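Local atomic coordinates of GTP pyrophosphokinase YjbM (PDB entry 5DEC), a protein that transfers pyrophosphate from ATP to GDP or GTP to make the stringent-response alarmones ppGpp and pppGpp, working as a cooperative, allosterically regulated homotetramer. Residues Asp79-Arg84 and Val143-Gln148; Phe106-Gln111 and Tyr126-Leu131; Thr151-Phe156 and Ser188-Glu193. All blocks are in the same frame, centred on the assembly; numbering follows the deposited sequence.

Contact 1: residues Asp79-Arg84 and Val143-Gln148; sequences DIAGLR and VLVEIQ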
loop_
_atom_site.group_PDB
_atom_site.type_symbol
_atom_site.label_atom_id
_atom_site.label_comp_id
_atom_site.label_asym_id
_atom_site.label_seq_id
_atom_site.Cartn_x
_atom_site.Cartn_y
_atom_site.Cartn_z
ATOM N N ASP B 79 5.961 -8.763 22.866
ATOM C CA ASP B 79 5.384 -7.667 22.090
ATOM C C ASP B 79 6.399 -6.919 21.235
ATOM O O ASP B 79 6.196 -5.755 20.895
ATOM C CB ASP B 79 4.693 -6.678 23.022
ATOM C CG ASP B 79 5.658 -6.029 23.988
ATOM O OD1 ASP B 79 6.675 -6.664 24.336
ATOM O OD2 ASP B 79 5.403 -4.878 24.390
ATOM N N ILE B 80 7.472 -7.597 20.853
ATOM C CA ILE B 80 8.378 -7.038 19.873
ATOM C C ILE B 80 7.578 -6.786 18.605
ATOM O O ILE B 80 7.674 -5.713 17.989
ATOM C CB ILE B 80 9.567 -7.973 19.624
ATOM C CG1 ILE B 80 10.409 -8.059 20.896
ATOM C CG2 ILE B 80 10.415 -7.475 18.460
ATOM C CD1 ILE B 80 11.439 -9.160 20.869
ATOM N N ALA B 81 6.759 -7.769 18.237
ATOM C CA ALA B 81 5.797 -7.600 17.154
ATOM C C ALA B 81 4.409 -7.396 17.749
ATOM O O ALA B 81 4.008 -8.126 18.669
ATOM C CB ALA B 81 5.812 -8.803 16.239
ATOM N N GLY B 82 3.669 -6.414 17.245
ATOM C CA GLY B 82 2.337 -6.163 17.789
ATOM C C GLY B 82 1.322 -5.754 16.742
ATOM O O GLY B 82 1.641 -5.033 15.796
ATOM N N LEU B 83 0.081 -6.206 16.904
ATOM C CA LEU B 83 -1.002 -5.699 16.075
ATOM C C LEU B 83 -2.093 -5.139 16.957
ATOM O O LEU B 83 -2.210 -5.500 18.134
ATOM C CB LEU B 83 -1.586 -6.768 15.151
ATOM C CG LEU B 83 -0.746 -6.945 13.884
ATOM C CD1 LEU B 83 0.322 -8.000 14.120
ATOM C CD2 LEU B 83 -1.596 -7.254 12.681
ATOM N N ARG B 84 -2.882 -4.236 16.399
ATOM C CA ARG B 84 -4.038 -3.744 17.136
ATOM C C ARG B 84 -5.238 -3.841 16.248
ATOM O O ARG B 84 -5.207 -3.402 15.086
ATOM C CB ARG B 84 -3.830 -2.314 17.618
ATOM C CG ARG B 84 -2.619 -2.249 18.532
ATOM C CD ARG B 84 -2.563 -1.036 19.417
ATOM N NE ARG B 84 -1.438 -1.192 20.335
ATOM C CZ ARG B 84 -0.742 -0.188 20.853
ATOM N NH1 ARG B 84 -1.077 1.065 20.576
ATOM N NH2 ARG B 84 0.269 -0.445 21.677
ATOM N N VAL B 143 7.492 -17.036 15.658
ATOM C CA VAL B 143 7.653 -15.744 16.325
ATOM C C VAL B 143 6.417 -15.362 17.131
ATOM O O VAL B 143 5.275 -15.639 16.742
ATOM C CB VAL B 143 7.996 -14.602 15.330
ATOM C CG1 VAL B 143 9.137 -15.015 14.412
ATOM C CG2 VAL B 143 6.803 -14.210 14.538
ATOM N N LEU B 144 6.674 -14.752 18.282
ATOM C CA LEU B 144 5.625 -14.271 19.166
ATOM C C LEU B 144 5.117 -12.951 18.639
ATOM O O LEU B 144 5.904 -12.089 18.239
ATOM C CB LEU B 144 6.141 -14.108 20.589
ATOM C CG LEU B 144 6.490 -15.411 21.281
ATOM C CD1 LEU B 144 7.272 -15.138 22.555
ATOM C CD2 LEU B 144 5.192 -16.157 21.566
ATOM N N VAL B 145 3.797 -12.817 18.594
ATOM C CA VAL B 145 3.159 -11.589 18.148
ATOM C C VAL B 145 2.045 -11.248 19.118
ATOM O O VAL B 145 1.162 -12.078 19.359
ATOM C CB VAL B 145 2.551 -11.717 16.740
ATOM C CG1 VAL B 145 1.950 -10.395 16.305
ATOM C CG2 VAL B 145 3.615 -12.216 15.718
ATOM N N GLU B 146 2.078 -10.044 19.674
ATOM C CA GLU B 146 0.986 -9.610 20.543
ATOM C C GLU B 146 -0.149 -9.030 19.703
ATOM O O GLU B 146 0.081 -8.220 18.812
ATOM C CB GLU B 146 1.456 -8.560 21.542
ATOM C CG GLU B 146 0.331 -8.068 22.449
ATOM C CD GLU B 146 0.749 -6.855 23.268
ATOM O OE1 GLU B 146 0.630 -5.725 22.742
ATOM O OE2 GLU B 146 1.217 -7.034 24.410
ATOM N N ILE B 147 -1.375 -9.456 19.974
ATOM C CA ILE B 147 -2.527 -8.886 19.287
ATOM C C ILE B 147 -3.435 -8.261 20.349
ATOM O O ILE B 147 -3.879 -8.951 21.260
ATOM C CB ILE B 147 -3.340 -9.928 18.511
ATOM C CG1 ILE B 147 -2.472 -10.684 17.499
ATOM C CG2 ILE B 147 -4.536 -9.242 17.811
ATOM C CD1 ILE B 147 -3.243 -11.720 16.705
ATOM N N GLN B 148 -3.680 -6.961 20.263
ATOM C CA GLN B 148 -4.651 -6.323 21.160
ATOM C C GLN B 148 -5.951 -6.041 20.428
ATOM O O GLN B 148 -5.941 -5.746 19.236
ATOM C CB GLN B 148 -4.117 -5.023 21.747
ATOM C CG GLN B 148 -2.805 -5.141 22.496
ATOM C CD GLN B 148 -2.507 -3.876 23.293
ATOM O OE1 GLN B 148 -3.423 -3.137 23.667
ATOM N NE2 GLN B 148 -1.229 -3.593 23.503
HETATM O O HOH W 1 7.053 -10.257 19.912
HETATM O O HOH W 2 -0.182 -4.824 20.162
#

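Contact 2: residues Phe106-Gln111 and Tyr126-Leu131; sequences FTVVDQ and YHLVVL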
loop_
_atom_site.group_PDB
_atom_site.type_symbol
_atom_site.label_atom_id
_atom_site.label_comp_id
_atom_site.label_asym_id
_atom_site.label_seq_id
_atom_site.Cartn_x
_atom_site.Cartn_y
_atom_site.Cartn_z
ATOM N N PHE B 106 -2.066 -19.942 12.996
ATOM C CA PHE B 106 -1.194 -19.698 14.143
ATOM C C PHE B 106 -1.815 -20.367 15.358
ATOM O O PHE B 106 -2.893 -20.953 15.259
ATOM C CB PHE B 106 -0.952 -18.187 14.389
ATOM C CG PHE B 106 -2.208 -17.350 14.463
ATOM C CD1 PHE B 106 -3.067 -17.446 15.550
ATOM C CD2 PHE B 106 -2.499 -16.418 13.468
ATOM C CE1 PHE B 106 -4.215 -16.669 15.639
ATOM C CE2 PHE B 106 -3.659 -15.630 13.548
ATOM C CZ PHE B 106 -4.512 -15.759 14.643
ATOM N N THR B 107 -1.138 -20.299 16.498
ATOM C CA THR B 107 -1.705 -20.803 17.735
ATOM C C THR B 107 -1.646 -19.737 18.827
ATOM O O THR B 107 -0.654 -19.024 18.962
ATOM C CB THR B 107 -0.982 -22.088 18.221
ATOM O OG1 THR B 107 0.384 -21.792 18.533
ATOM C CG2 THR B 107 -1.031 -23.173 17.149
ATOM N N VAL B 108 -2.718 -19.636 19.604
ATOM C CA VAL B 108 -2.777 -18.696 20.713
ATOM C C VAL B 108 -2.075 -19.302 21.924
ATOM O O VAL B 108 -2.365 -20.430 22.308
ATOM C CB VAL B 108 -4.235 -18.328 21.048
ATOM C CG1 VAL B 108 -4.300 -17.418 22.270
ATOM C CG2 VAL B 108 -4.920 -17.680 19.809
ATOM N N VAL B 109 -1.120 -18.574 22.492
ATOM C CA VAL B 109 -0.335 -19.103 23.610
ATOM C C VAL B 109 -0.544 -18.346 24.912
ATOM O O VAL B 109 -0.116 -18.807 25.970
ATOM C CB VAL B 109 1.181 -19.116 23.287
ATOM C CG1 VAL B 109 1.469 -20.108 22.172
ATOM C CG2 VAL B 109 1.667 -17.720 22.915
ATOM N N ASP B 110 -1.190 -17.185 24.845
ATOM C CA ASP B 110 -1.455 -16.417 26.055
ATOM C C ASP B 110 -2.571 -15.409 25.808
ATOM O O ASP B 110 -2.866 -15.062 24.658
ATOM C CB ASP B 110 -0.184 -15.696 26.518
ATOM C CG ASP B 110 -0.255 -15.232 27.973
ATOM O OD1 ASP B 110 -1.093 -15.754 28.743
ATOM O OD2 ASP B 110 0.530 -14.334 28.342
ATOM N N GLN B 111 -3.188 -14.942 26.889
ATOM C CA GLN B 111 -4.216 -13.915 26.798
ATOM C C GLN B 111 -4.398 -13.196 28.132
ATOM O O GLN B 111 -4.084 -13.750 29.180
ATOM C CB GLN B 111 -5.538 -14.531 26.336
ATOM C CG GLN B 111 -6.199 -15.468 27.339
ATOM C CD GLN B 111 -7.574 -15.924 26.875
ATOM O OE1 GLN B 111 -8.425 -15.102 26.520
ATOM N NE2 GLN B 111 -7.794 -17.235 26.861
ATOM N N TYR B 126 -8.189 -5.766 25.314
ATOM C CA TYR B 126 -7.993 -7.207 25.420
ATOM C C TYR B 126 -6.692 -7.611 24.737
ATOM O O TYR B 126 -6.453 -7.223 23.595
ATOM C CB TYR B 126 -9.158 -7.957 24.799
ATOM C CG TYR B 126 -8.970 -9.452 24.797
ATOM C CD1 TYR B 126 -9.320 -10.216 25.900
ATOM C CD2 TYR B 126 -8.436 -10.105 23.683
ATOM C CE1 TYR B 126 -9.154 -11.586 25.897
ATOM C CE2 TYR B 126 -8.263 -11.472 23.676
ATOM C CZ TYR B 126 -8.625 -12.206 24.784
ATOM O OH TYR B 126 -8.463 -13.570 24.776
ATOM N N HIS B 127 -5.870 -8.413 25.409
ATOM C CA HIS B 127 -4.614 -8.848 24.819
ATOM C C HIS B 127 -4.594 -10.346 24.577
ATOM O O HIS B 127 -5.072 -11.134 25.403
ATOM C CB HIS B 127 -3.418 -8.501 25.717
ATOM C CG HIS B 127 -3.228 -7.044 25.967
ATOM N ND1 HIS B 127 -2.034 -6.518 26.410
ATOM C CD2 HIS B 127 -4.065 -5.982 25.815
ATOM C CE1 HIS B 127 -2.146 -5.210 26.543
ATOM N NE2 HIS B 127 -3.374 -4.862 26.184
ATOM N N LEU B 128 -4.035 -10.744 23.441
ATOM C CA LEU B 128 -3.604 -12.129 23.315
ATOM C C LEU B 128 -2.253 -12.197 22.612
ATOM O O LEU B 128 -1.826 -11.250 21.959
ATOM C CB LEU B 128 -4.651 -12.977 22.606
ATOM C CG LEU B 128 -5.141 -12.654 21.211
ATOM C CD1 LEU B 128 -4.290 -13.335 20.178
ATOM C CD2 LEU B 128 -6.559 -13.158 21.111
ATOM N N VAL B 129 -1.577 -13.322 22.767
ATOM C CA VAL B 129 -0.271 -13.508 22.165
ATOM C C VAL B 129 -0.339 -14.758 21.311
ATOM O O VAL B 129 -0.783 -15.789 21.792
ATOM C CB VAL B 129 0.827 -13.680 23.226
ATOM C CG1 VAL B 129 2.161 -13.899 22.547
ATOM C CG2 VAL B 129 0.874 -12.459 24.164
ATOM N N VAL B 130 0.093 -14.677 20.056
ATOM C CA VAL B 130 0.071 -15.852 19.193
ATOM C C VAL B 130 1.478 -16.275 18.823
ATOM O O VAL B 130 2.411 -15.462 18.813
ATOM C CB VAL B 130 -0.721 -15.614 17.865
ATOM C CG1 VAL B 130 -2.144 -15.149 18.132
ATOM C CG2 VAL B 130 -0.003 -14.614 16.976
ATOM N N LEU B 131 1.625 -17.557 18.508
ATOM C CA LEU B 131 2.881 -18.050 17.988
ATOM C C LEU B 131 2.709 -18.257 16.481
ATOM O O LEU B 131 1.951 -19.132 16.050
ATOM C CB LEU B 131 3.280 -19.346 18.701
ATOM C CG LEU B 131 4.707 -19.845 18.468
ATOM C CD1 LEU B 131 5.695 -18.826 19.004
ATOM C CD2 LEU B 131 4.927 -21.222 19.139
HETATM O O HOH W 3 2.265 -21.803 15.792
#

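Contact 3: residues Thr151-Phe156 and Ser188-Glu193; sequences TLAMNF and SRLDEE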
loop_
_atom_site.group_PDB
_atom_site.type_symbol
_atom_site.label_atom_id
_atom_site.label_comp_id
_atom_site.label_asym_id
_atom_site.label_seq_id
_atom_site.Cartn_x
_atom_site.Cartn_y
_atom_site.Cartn_z
ATOM N N THR B 151 -12.017 -1.239 21.472
ATOM C CA THR B 151 -12.967 -0.380 20.774
ATOM C C THR B 151 -12.233 0.867 20.323
ATOM O O THR B 151 -11.124 1.143 20.789
ATOM C CB THR B 151 -14.189 0.037 21.633
ATOM O OG1 THR B 151 -13.732 0.751 22.787
ATOM C CG2 THR B 151 -14.989 -1.189 22.095
ATOM N N LEU B 152 -12.856 1.608 19.413
ATOM C CA LEU B 152 -12.333 2.878 18.947
ATOM C C LEU B 152 -12.065 3.841 20.115
ATOM O O LEU B 152 -11.034 4.517 20.152
ATOM C CB LEU B 152 -13.312 3.512 17.947
ATOM C CG LEU B 152 -13.540 2.745 16.627
ATOM C CD1 LEU B 152 -14.723 3.304 15.812
ATOM C CD2 LEU B 152 -12.275 2.750 15.795
ATOM N N ALA B 153 -13.008 3.909 21.050
ATOM C CA ALA B 153 -12.915 4.821 22.180
ATOM C C ALA B 153 -11.802 4.421 23.151
ATOM O O ALA B 153 -11.067 5.275 23.645
ATOM C CB ALA B 153 -14.260 4.888 22.903
ATOM N N MET B 154 -11.689 3.119 23.428
ATOM C CA MET B 154 -10.558 2.565 24.188
ATOM C C MET B 154 -9.226 2.904 23.525
ATOM O O MET B 154 -8.246 3.242 24.191
ATOM C CB MET B 154 -10.671 1.037 24.271
ATOM C CG MET B 154 -11.822 0.528 25.101
ATOM S SD MET B 154 -12.210 -1.206 24.741
ATOM C CE MET B 154 -10.713 -2.049 24.943
ATOM N N ASN B 155 -9.166 2.731 22.214
ATOM C CA ASN B 155 -7.924 2.977 21.505
ATOM C C ASN B 155 -7.558 4.461 21.585
ATOM O O ASN B 155 -6.394 4.829 21.763
ATOM C CB ASN B 155 -8.031 2.536 20.037
ATOM C CG ASN B 155 -6.717 2.703 19.289
ATOM O OD1 ASN B 155 -5.696 2.167 19.707
ATOM N ND2 ASN B 155 -6.750 3.399 18.163
ATOM N N PHE B 156 -8.568 5.307 21.443
ATOM C CA PHE B 156 -8.344 6.753 21.545
ATOM C C PHE B 156 -7.762 7.112 22.918
ATOM O O PHE B 156 -6.719 7.780 23.019
ATOM C CB PHE B 156 -9.660 7.496 21.280
ATOM C CG PHE B 156 -9.568 8.985 21.425
ATOM C CD1 PHE B 156 -8.383 9.663 21.166
ATOM C CD2 PHE B 156 -10.685 9.713 21.775
ATOM C CE1 PHE B 156 -8.310 11.040 21.310
ATOM C CE2 PHE B 156 -10.621 11.103 21.904
ATOM C CZ PHE B 156 -9.445 11.756 21.653
ATOM N N SER B 188 -15.560 5.001 28.473
ATOM C CA SER B 188 -16.328 3.840 28.895
ATOM C C SER B 188 -17.842 4.088 28.782
ATOM O O SER B 188 -18.597 3.224 28.299
ATOM C CB SER B 188 -15.963 3.460 30.335
ATOM O OG SER B 188 -16.707 2.331 30.745
ATOM N N ARG B 189 -18.295 5.272 29.190
ATOM C CA ARG B 189 -19.719 5.550 29.060
ATOM C C ARG B 189 -20.169 5.637 27.612
ATOM O O ARG B 189 -21.269 5.218 27.284
ATOM C CB ARG B 189 -20.118 6.851 29.760
ATOM C CG ARG B 189 -20.226 6.698 31.278
ATOM C CD ARG B 189 -20.810 7.963 31.888
ATOM N NE ARG B 189 -19.848 9.055 31.865
ATOM C CZ ARG B 189 -19.007 9.355 32.848
ATOM N NH1 ARG B 189 -19.005 8.653 33.972
ATOM N NH2 ARG B 189 -18.176 10.378 32.699
ATOM N N LEU B 190 -19.324 6.186 26.749
ATOM C CA LEU B 190 -19.647 6.220 25.333
ATOM C C LEU B 190 -19.816 4.803 24.804
ATOM O O LEU B 190 -20.769 4.532 24.078
ATOM C CB LEU B 190 -18.567 6.979 24.546
ATOM C CG LEU B 190 -18.664 6.945 23.018
ATOM C CD1 LEU B 190 -20.017 7.473 22.568
ATOM C CD2 LEU B 190 -17.537 7.753 22.403
ATOM N N ASP B 191 -18.902 3.903 25.165
ATOM C CA ASP B 191 -19.006 2.517 24.706
ATOM C C ASP B 191 -20.298 1.866 25.216
ATOM O O ASP B 191 -20.934 1.115 24.488
ATOM C CB ASP B 191 -17.785 1.698 25.139
ATOM C CG ASP B 191 -16.624 1.811 24.140
ATOM O OD1 ASP B 191 -16.872 2.173 22.961
ATOM O OD2 ASP B 191 -15.460 1.573 24.547
ATOM N N GLU B 192 -20.694 2.177 26.452
ATOM C CA GLU B 192 -21.934 1.637 27.011
ATOM C C GLU B 192 -23.156 2.087 26.212
ATOM O O GLU B 192 -24.020 1.278 25.890
ATOM C CB GLU B 192 -22.111 2.056 28.478
ATOM C CG GLU B 192 -21.108 1.449 29.442
ATOM C CD GLU B 192 -21.175 2.079 30.845
ATOM O OE1 GLU B 192 -22.148 2.810 31.140
ATOM O OE2 GLU B 192 -20.247 1.849 31.650
ATOM N N GLU B 193 -23.213 3.375 25.876
ATOM C CA GLU B 193 -24.324 3.914 25.098
ATOM C C GLU B 193 -24.345 3.288 23.708
ATOM O O GLU B 193 -25.402 3.008 23.160
ATOM C CB GLU B 193 -24.225 5.443 24.965
ATOM C CG GLU B 193 -24.325 6.214 26.267
ATOM C CD GLU B 193 -25.573 5.860 27.079
ATOM O OE1 GLU B 193 -26.649 5.609 26.487
ATOM O OE2 GLU B 193 -25.468 5.851 28.321
#

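Contact 1: residues Asp79-Arg84 and Val143-Gln148
E146 and Q148 project from the same face of their strand, and their ends meet. E146 is extended, with CG anti to the backbone N (chi1 179°). Its OE1 accepts from Q148 NE2 at 2.9 Å. The donor comes from above the carboxylate plane, while the acceptor lies in the plane of the amide. A water also donates to E146 OE1 and to L83 O. Two bonds thus grip OE1 and probably help to hold the turn of the carboxylate. The R84 side chain runs alongside Q148, pointing the same way, with guanidinium and amide planes 46° apart. On the D79 side of the carboxylate, D79 CB lies 3.8 Å from E146 OE2. The D79 carboxylate itself turns to K55 and K63 in salt bridges. Q148 OE1 is hydrogen-bonded to S125. On the opposite face, L83 and V145 cross obliquely, L83 CD1 lying 3.6 Å from V145 CG1, and A81 CB packs near V145 CG2. The strands themselves run parallel. L83 N donates to E146 O at 2.8 Å, nearly along the C=O axis, and L83 O accepts from Q148 N. This is the sheet floor of a RelA/SpoT synthetase site: D79 binds magnesium and ATP, R84 binds ATP, and E146 is the probable proton acceptor.

Contact 2: residues Phe106-Gln111 and Tyr126-Leu131
Backbone bonds pair the two strands in antiparallel fashion. L131 N donates to T107 O at 2.7 Å, nearly along the C=O axis. The return bond from T107 N to L131 O is weak. V109 N and, weakly, D110 N both donate to V129 O, so two residues face one: a classic beta bulge. V129 N answers to D110 O at 2.9 Å. One side-chain bond joins Y126 OH to Q111 OE1, and at 2.3 Å it is very short. The amide oxygen sits at the edge of the tyrosine ring, in its plane, with the amide and ring planes 87° apart. Apolar contacts accompany the bonds. F106 crosses V130 obliquely, its CD1 3.6 Å from V130 CG1. V108 CG2 meets the same methyl from the face that V108 and V130 share. An alanine at F106 removes the ring beside V130, which would probably loosen the start of the strand. V109 CG2 lies 3.9 Å from V129 CG1, and D110 CB rests on V129 CB. H127, which binds the alarmone product, is hydrogen-bonded through NE2 to Y123 OH. F101 of helix 90-102 packs on V108, Q111 and Y126. Strand 126-136 also bonds to strand 139-151 on its other edge, whereas strand 107-113 is one of the two outermost strands of the chain's sheet.

Contact 3: residues Thr151-Phe156 and Ser188-Glu193
T151 holds OG1 between its backbone N and carbonyl carbon (chi1 60°), and D191 sets CG beside its own backbone N (chi1 -86°). These torsions bring the two polar groups together tip to tip. T151 OG1 donates to D191 OD2 at 2.6 Å, using the syn lone pair of that oxygen. The same hydroxyl oxygen accepts from M154 N at 3.2 Å. T151 is therefore the N-cap of helix 152-167, and with M154 it forms a capping box. A weak bond from T151 N to M154 SD closes the box from the other side. M154 crosses the aspartate at about a right angle, its CG 3.8 Å from D191 OD2. A153 CB faces the carboxylate, 3.8 Å from D191 OD1, and meets L190 CD2 more loosely. The two helical segments run antiparallel, their axes 9.4 Å apart. L190 also packs on A186 of the second subunit. D191 OD2 has a second partner in R124, a salt bridge. A buried carboxylate held by a hydroxyl and an arginine, close to a helix N-terminus, would probably stay ionised. The chemistry implies a polar tie: the hydroxyl that caps one helix is also bound to the next.

How the contacts relate
Contacts 1 and 2 belong to one mixed sheet and touch directly. I147 N lies 2.7 Å from L128 O, and V145 O lies 2.9 Å from V130 N, probably as hydrogen bonds. Their centres are 9 Å apart, and contact 2 is nested in the loop that contact 1 closes. The active site spans both: the side chain of H127, which binds the product, is about 4 Å from that of E146. Contact 3 lies farther off, its centre 22 Å from that of contact 1 and 23 Å from that of contact 2. It follows contact 1 closely in sequence, as strand 139-151 leads into helix 152-167. That helix brings N155 to the allosteric site shared between neighbouring subunits.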